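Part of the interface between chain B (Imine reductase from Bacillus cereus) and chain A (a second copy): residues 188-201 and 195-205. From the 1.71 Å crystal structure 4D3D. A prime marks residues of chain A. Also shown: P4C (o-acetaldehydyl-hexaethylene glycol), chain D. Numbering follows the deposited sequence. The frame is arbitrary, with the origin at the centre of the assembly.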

# COMPACT_ATOMS: atom_id res chain seq x y z
N GLN B 188 7.16 12.71 3.38
CA GLN B 188 7.59 11.49 4.03
C GLN B 188 6.44 10.52 4.28
O GLN B 188 6.64 9.30 4.13
CB GLN B 188 8.28 11.77 5.37
CG GLN B 188 9.58 12.57 5.29
CD GLN B 188 10.63 12.01 4.35
OE1 GLN B 188 10.58 10.86 3.98
NE2 GLN B 188 11.62 12.88 3.95
N ILE B 189 5.28 11.03 4.65
CA ILE B 189 4.13 10.08 4.93
C ILE B 189 3.64 9.46 3.57
O ILE B 189 3.22 8.30 3.56
CB ILE B 189 2.98 10.74 5.73
CG1 ILE B 189 2.29 11.84 4.98
CG2 ILE B 189 3.53 11.15 7.10
CD1 ILE B 189 1.14 12.46 5.81
N GLN B 190 3.74 10.17 2.45
CA GLN B 190 3.43 9.55 1.15
C GLN B 190 4.48 8.48 0.79
O GLN B 190 4.15 7.38 0.23
CB GLN B 190 3.32 10.61 0.05
CG GLN B 190 2.02 11.41 0.03
CD GLN B 190 1.94 12.26 -1.24
OE1 GLN B 190 0.98 12.18 -2.06
NE2 GLN B 190 3.03 12.94 -1.50
N MET B 191 5.76 8.70 1.15
CA MET B 191 6.76 7.70 0.92
C MET B 191 6.63 6.47 1.80
O MET B 191 7.00 5.38 1.35
CB MET B 191 8.23 8.27 0.98
CG MET B 191 8.51 9.31 -0.09
SD MET B 191 8.06 8.87 -1.78
CE MET B 191 9.19 7.56 -2.03
N ASP B 192 6.13 6.62 3.02
CA ASP B 192 5.83 5.50 3.91
C ASP B 192 4.84 4.53 3.14
O ASP B 192 5.09 3.30 3.07
CB ASP B 192 5.22 6.10 5.21
CG ASP B 192 5.06 5.12 6.35
OD1 ASP B 192 5.62 4.01 6.31
OD2 ASP B 192 4.33 5.58 7.29
N ILE B 193 3.80 5.10 2.56
CA ILE B 193 2.84 4.28 1.73
C ILE B 193 3.54 3.71 0.47
O ILE B 193 3.45 2.50 0.23
CB ILE B 193 1.64 5.11 1.36
CG1 ILE B 193 0.81 5.46 2.59
CG2 ILE B 193 0.78 4.34 0.39
CD1 ILE B 193 -0.36 6.41 2.33
N PHE B 194 4.24 4.54 -0.28
CA PHE B 194 4.89 4.09 -1.50
C PHE B 194 5.73 2.87 -1.30
O PHE B 194 5.55 1.83 -1.93
CB PHE B 194 5.72 5.19 -2.21
CG PHE B 194 6.37 4.66 -3.49
CD1 PHE B 194 5.63 4.69 -4.67
CD2 PHE B 194 7.67 4.19 -3.51
CE1 PHE B 194 6.20 4.22 -5.85
CE2 PHE B 194 8.21 3.65 -4.66
CZ PHE B 194 7.46 3.68 -5.82
N TRP B 195 6.71 2.98 -0.39
CA TRP B 195 7.64 1.87 -0.25
C TRP B 195 7.03 0.60 0.38
O TRP B 195 7.34 -0.52 -0.05
CB TRP B 195 8.87 2.27 0.58
CG TRP B 195 9.75 3.34 -0.03
CD1 TRP B 195 10.04 4.56 0.50
CD2 TRP B 195 10.47 3.25 -1.26
NE1 TRP B 195 10.94 5.21 -0.31
CE2 TRP B 195 11.16 4.47 -1.43
CE3 TRP B 195 10.58 2.27 -2.24
CZ2 TRP B 195 11.96 4.74 -2.55
CZ3 TRP B 195 11.42 2.54 -3.39
CH2 TRP B 195 12.08 3.75 -3.49
N THR B 196 6.14 0.78 1.33
CA THR B 196 5.57 -0.35 2.00
C THR B 196 4.62 -1.07 1.04
O THR B 196 4.65 -2.29 0.93
CB THR B 196 4.86 0.06 3.29
OG1 THR B 196 5.72 0.87 4.15
CG2 THR B 196 4.50 -1.16 4.13
N ALA B 197 3.76 -0.31 0.39
CA ALA B 197 2.82 -0.91 -0.58
C ALA B 197 3.55 -1.52 -1.79
O ALA B 197 3.22 -2.65 -2.22
CB ALA B 197 1.85 0.10 -1.02
N MET B 198 4.59 -0.84 -2.32
CA MET B 198 5.31 -1.46 -3.43
C MET B 198 6.09 -2.71 -3.04
O MET B 198 6.14 -3.73 -3.80
CB MET B 198 6.22 -0.44 -4.10
CG MET B 198 5.47 0.55 -4.93
SD MET B 198 4.38 -0.04 -6.25
CE MET B 198 5.57 -0.87 -7.30
N LEU B 199 6.65 -2.77 -1.83
CA LEU B 199 7.24 -3.99 -1.39
C LEU B 199 6.18 -5.11 -1.25
O LEU B 199 6.48 -6.29 -1.45
CB LEU B 199 8.00 -3.93 -0.04
CG LEU B 199 9.38 -3.28 -0.11
CD1 LEU B 199 10.27 -3.64 1.05
CD2 LEU B 199 10.05 -3.32 -1.40
N SER B 200 4.98 -4.76 -0.81
CA SER B 200 3.97 -5.80 -0.69
C SER B 200 3.59 -6.38 -2.04
O SER B 200 3.31 -7.57 -2.13
CB SER B 200 2.70 -5.25 0.01
OG SER B 200 1.83 -4.50 -0.78
N TYR B 201 3.61 -5.56 -3.07
CA TYR B 201 3.44 -5.98 -4.48
C TYR B 201 4.53 -6.96 -4.88
O TYR B 201 4.26 -8.07 -5.39
CB TYR B 201 3.38 -4.82 -5.43
CG TYR B 201 3.57 -5.23 -6.85
CD1 TYR B 201 2.59 -5.95 -7.53
CD2 TYR B 201 4.84 -5.08 -7.47
CE1 TYR B 201 2.82 -6.44 -8.82
CE2 TYR B 201 5.08 -5.53 -8.75
CZ TYR B 201 4.11 -6.21 -9.43
OH TYR B 201 4.33 -6.70 -10.74
O1 P4C D . 7.76 8.23 -5.82
C2 P4C D . 9.17 8.03 -5.92
C3 P4C D . 9.37 6.59 -6.27
O4 P4C D . 10.78 6.27 -6.34
C5 P4C D . 11.05 5.45 -7.46
C6 P4C D . 11.27 6.34 -8.65
O7 P4C D . 11.05 5.55 -9.81
C8 P4C D . 10.83 6.38 -10.91
C9 P4C D . 10.76 5.47 -12.11
O10 P4C D . 9.42 5.43 -12.48
C11 P4C D . 9.02 4.14 -12.89
C12 P4C D . 7.64 4.21 -13.47
O13 P4C D . 7.23 5.54 -13.57
C14 P4C D . 5.92 5.65 -14.05
C15 P4C D . 5.04 6.29 -13.04
O16 P4C D . 4.14 7.15 -13.76
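Chain A (195-205) WTAMLSYLHAL

Chain A lies on chain B as one helix against another: residues 195-205 of chain A and 188-201 of chain B are helical throughout, and both helices continue beyond these stretches in each direction. They run nearly antiparallel, with 168° between their N-to-C directions, and their axes approach to 8.4 Å, a close packing that fits the small residues along the seam. Together the two stretches bury 516 Å² between them.

The register is set where the same residue meets its own copy. Ala197 and Ala197′ have their CA atoms 4.5 Å apart, and the methyls touch, Ala197 CB to Ala197′ CB at 3.8 Å; no longer side chain holds the backbones apart here. Each alanine points sideways, so the methyls meet beside the line joining the helices. On moving along the helices, Ser200 and Thr196 exchange places: Thr196 CB rests 3.6 Å from Ser200′ CB, and Ser200 CB lies 3.6 Å from Thr196′ CB. Between these two pairs the threonine methyls approach each other, Thr196 CG2 to Thr196′ CG2 at 4.0 Å. The serine hydroxyls are turned back onto their own helices, each in the p rotamer: Ser200 OG donates to Ala197 O at 2.7 Å and Ser200′ OG to Ala197′ O at 2.7 Å. Thus tied down, the hydroxyl of Ser200′ still forms a low bump, with its OG 3.5 Å from Ile193 CA.

Farther along, Ala204′ is the small knob that enters chain B's surface. Its methyl points toward the partner and settles among Ile189, Asp192 and Ile193: Ala204′ CB is 3.6 Å from Ile189 O, 4.0 Å from Ile189 CB, 3.7 Å from Asp192 OD2 and 4.1 Å from Ile193 CG1. Ile193, in turn, spans the surface between Ser200′ and Ala204′; its CG1 reaches to 4.1 Å from Tyr201′ CA, and its CD1 meets the edge of the Tyr201′ ring, 4.4 Å from Tyr201′ CD1.

Beside Ala204′, Asp192 extends in the t rotamer to the imidazole of His203′. His203′ ND1 donates to Asp192 OD2 at 2.7 Å, with an almost straight N-H...O angle of 168°, and the carboxylate oxygen lies near the ring plane. This is the one hydrogen bond across the two stretches; the rest of the contact is shape.

Phe194 points away from chain A, and one face of its ring is covered by P4C, with Phe194 CZ 3.5 Å from P4C C3.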

# COMPACT_ATOMS: atom_id res chain seq x y z
N TRP A 195 -3.84 -5.82 2.95
CA TRP A 195 -3.58 -5.61 4.35
C TRP A 195 -2.29 -4.81 4.57
O TRP A 195 -2.22 -3.97 5.47
CB TRP A 195 -3.51 -6.90 5.12
CG TRP A 195 -4.80 -7.60 5.25
CD1 TRP A 195 -5.07 -8.86 4.81
CD2 TRP A 195 -6.00 -7.11 5.84
NE1 TRP A 195 -6.35 -9.19 5.13
CE2 TRP A 195 -6.95 -8.15 5.77
CE3 TRP A 195 -6.35 -5.96 6.47
CZ2 TRP A 195 -8.20 -8.01 6.24
CZ3 TRP A 195 -7.66 -5.82 7.01
CH2 TRP A 195 -8.57 -6.82 6.81
N THR A 196 -1.27 -5.10 3.79
CA THR A 196 0.04 -4.43 4.03
C THR A 196 -0.05 -2.98 3.65
O THR A 196 0.41 -2.09 4.38
CB THR A 196 1.15 -5.16 3.26
OG1 THR A 196 1.11 -6.58 3.54
CG2 THR A 196 2.54 -4.62 3.68
N ALA A 197 -0.69 -2.68 2.49
CA ALA A 197 -0.85 -1.31 2.04
C ALA A 197 -1.79 -0.50 2.97
O ALA A 197 -1.53 0.67 3.32
CB ALA A 197 -1.31 -1.28 0.63
N MET A 198 -2.91 -1.13 3.43
CA MET A 198 -3.79 -0.43 4.33
C MET A 198 -3.15 -0.16 5.69
O MET A 198 -3.38 0.90 6.29
CB MET A 198 -5.13 -1.14 4.48
CG MET A 198 -5.99 -1.00 3.23
SD MET A 198 -6.37 0.63 2.60
CE MET A 198 -7.27 1.33 3.96
N LEU A 199 -2.32 -1.12 6.17
CA LEU A 199 -1.64 -0.83 7.43
C LEU A 199 -0.62 0.30 7.22
O LEU A 199 -0.39 1.11 8.13
CB LEU A 199 -0.96 -1.98 8.07
CG LEU A 199 -1.66 -2.63 9.29
CD1 LEU A 199 -3.09 -2.88 9.10
CD2 LEU A 199 -0.86 -3.87 9.78
N SER A 200 0.02 0.38 6.06
CA SER A 200 0.91 1.52 5.79
C SER A 200 0.24 2.85 5.78
O SER A 200 0.81 3.85 6.28
CB SER A 200 1.74 1.32 4.51
OG SER A 200 1.02 1.68 3.32
N TYR A 201 -1.02 2.90 5.28
CA TYR A 201 -1.86 4.09 5.42
C TYR A 201 -2.10 4.47 6.86
O TYR A 201 -1.97 5.66 7.23
CB TYR A 201 -3.17 3.91 4.61
CG TYR A 201 -4.20 4.92 4.98
CD1 TYR A 201 -4.10 6.22 4.55
CD2 TYR A 201 -5.24 4.59 5.88
CE1 TYR A 201 -5.05 7.16 4.99
CE2 TYR A 201 -6.21 5.53 6.27
CZ TYR A 201 -6.08 6.80 5.81
OH TYR A 201 -6.93 7.76 6.26
N LEU A 202 -2.51 3.50 7.74
CA LEU A 202 -2.79 3.80 9.13
C LEU A 202 -1.52 4.27 9.82
O LEU A 202 -1.57 5.21 10.60
CB LEU A 202 -3.37 2.61 9.88
CG LEU A 202 -4.76 2.18 9.35
CD1 LEU A 202 -5.15 0.91 10.04
CD2 LEU A 202 -5.85 3.22 9.63
N HIS A 203 -0.39 3.66 9.45
CA HIS A 203 0.91 4.08 10.03
C HIS A 203 1.27 5.54 9.62
O HIS A 203 1.61 6.40 10.48
CB HIS A 203 1.99 3.10 9.53
CG HIS A 203 3.28 3.37 10.15
ND1 HIS A 203 4.22 4.22 9.59
CD2 HIS A 203 3.80 2.88 11.28
CE1 HIS A 203 5.26 4.27 10.42
NE2 HIS A 203 5.03 3.47 11.44
N ALA A 204 1.16 5.86 8.35
CA ALA A 204 1.35 7.19 7.82
C ALA A 204 0.41 8.20 8.51
O ALA A 204 0.81 9.33 8.83
CB ALA A 204 1.18 7.23 6.31
N LEU A 205 -0.87 7.83 8.69
CA LEU A 205 -1.84 8.67 9.33
C LEU A 205 -1.46 8.94 10.78
O LEU A 205 -1.63 10.08 11.27
CB LEU A 205 -3.26 8.05 9.19
CG LEU A 205 -4.33 8.85 9.87
CD1 LEU A 205 -4.50 10.23 9.26
CD2 LEU A 205 -5.62 8.02 9.74